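Local atomic coordinates of ferrous iron uptake transporter protein B (Streptococcus thermophilus, PDB entry 3TAH), a protein that probably drives the uptake of ferrous iron across the cell membrane, using the GTP-binding domain that makes up part of this cytosolic fragment. Residues A[178-181]-A[182-186]. The protein carries 1 engineered substitution. Residues are numbered along the deposited sequence; the frame is centred on the assembly and turned at random. Where two conformers were deposited one is given.
Sequences LEAA and ISQIL
Leu178 and Ile182, one turn apart on the buried face of helix 176-189, touch where the terminal CD1 of Ile182 rests against the branching carbon CG of Leu178 at 3.9 Å, the two side chains crossing at a slant. In Ile182 the first torsion (chi1 -66°) sets CG1 beside the backbone N and 3.4 Å from the carbonyl O of Leu178; the extended second torsion (chi2 166°) then sends CD1 on to Leu178 CG. That oxygen also takes the N-H of Ile182, with 2.9 Å between Ile182 N and Leu178 O. Ile185 repeats the pose a turn on, its CG1 3.3 Å from O of Ala181. This is the i to i+4 ladder of an alpha helix, here in the FeoB cytosolic helical domain, away from the nucleotide pocket; Phe206 of helix 198-206 packs on Leu178 and Ile185, while Ile229 of helix 220-237 touches Ala181, Gln184 and Ile185.

The polar side is tied by water. One molecule donates to Glu179 O and, at 2.6 Å, to Glu179 OE1; in the conformer given, Ser183 OG donates to it at 2.8 Å, and the water then bridges successive turns. The carboxylate's other oxygen, OE2, forms a salt bridge with Arg199 and takes the backbone N-H of Tyr174, so both carboxylate oxygens have partners. Further round, CG of Gln184, beside the backbone N, lies 3.4 Å from O of Ala180, and the chain runs on extended from there; its NE2 donates to a second water at 2.7 Å, which returns a weak bond to that same carbonyl oxygen.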
# COMPACT_ATOMS: atom_id res chain seq x y z
N LEU A 178 19.43 3.76 5.13
CA LEU A 178 18.06 3.92 5.61
C LEU A 178 17.62 2.71 6.41
O LEU A 178 16.95 2.87 7.42
CB LEU A 178 17.07 4.21 4.47
CG LEU A 178 15.61 4.42 4.91
CD1 LEU A 178 15.50 5.51 6.00
CD2 LEU A 178 14.75 4.78 3.71
N GLU A 179 17.99 1.51 5.96
CA GLU A 179 17.69 0.27 6.70
C GLU A 179 18.28 0.26 8.12
O GLU A 179 17.62 -0.21 9.05
CB GLU A 179 18.13 -0.97 5.92
CG GLU A 179 17.35 -1.20 4.62
CD GLU A 179 15.88 -1.44 4.85
OE1 GLU A 179 15.51 -1.99 5.92
OE2 GLU A 179 15.07 -1.08 3.97
N ALA A 180 19.48 0.82 8.28
CA ALA A 180 20.10 0.97 9.60
C ALA A 180 19.23 1.85 10.50
O ALA A 180 18.97 1.51 11.66
CB ALA A 180 21.53 1.56 9.47
N ALA A 181 18.76 2.97 9.95
CA ALA A 181 17.86 3.86 10.69
C ALA A 181 16.54 3.18 11.07
O ALA A 181 16.07 3.31 12.20
CB ALA A 181 17.58 5.14 9.88
N ILE A 182 15.94 2.47 10.13
CA ILE A 182 14.67 1.76 10.39
C ILE A 182 14.86 0.69 11.49
O ILE A 182 14.05 0.59 12.43
CB ILE A 182 14.11 1.13 9.11
CG1 ILE A 182 13.71 2.23 8.11
CG2 ILE A 182 12.91 0.21 9.43
CD1 ILE A 182 13.48 1.69 6.71
N SER A 183 15.93 -0.10 11.36
CA SER A 183 16.28 -1.10 12.38
C SER A 183 16.42 -0.52 13.80
O SER A 183 15.95 -1.12 14.76
CB SER A 183 17.57 -1.84 12.01
OG SER A 183 17.30 -2.78 10.99
N GLN A 184 17.10 0.62 13.91
CA GLN A 184 17.29 1.28 15.22
C GLN A 184 16.00 1.87 15.77
O GLN A 184 15.75 1.83 16.98
CB GLN A 184 18.42 2.30 15.15
CG GLN A 184 19.76 1.60 14.99
CD GLN A 184 20.87 2.53 14.58
OE1 GLN A 184 20.86 3.69 14.95
NE2 GLN A 184 21.84 2.02 13.84
N ILE A 185 15.15 2.40 14.88
CA ILE A 185 13.84 2.90 15.31
C ILE A 185 12.97 1.72 15.78
O ILE A 185 12.28 1.83 16.80
CB ILE A 185 13.14 3.74 14.21
CG1 ILE A 185 13.89 5.06 14.03
CG2 ILE A 185 11.68 4.02 14.59
CD1 ILE A 185 13.47 5.82 12.78
N LEU A 186 13.02 0.59 15.07
CA LEU A 186 12.34 -0.63 15.51
C LEU A 186 12.81 -1.07 16.90
O LEU A 186 11.97 -1.44 17.73
CB LEU A 186 12.51 -1.77 14.50
CG LEU A 186 11.72 -1.64 13.21
CD1 LEU A 186 12.20 -2.68 12.18
CD2 LEU A 186 10.20 -1.78 13.48
O HOH W 1 16.18 -2.48 8.39
O HOH W 2 21.61 -0.29 12.55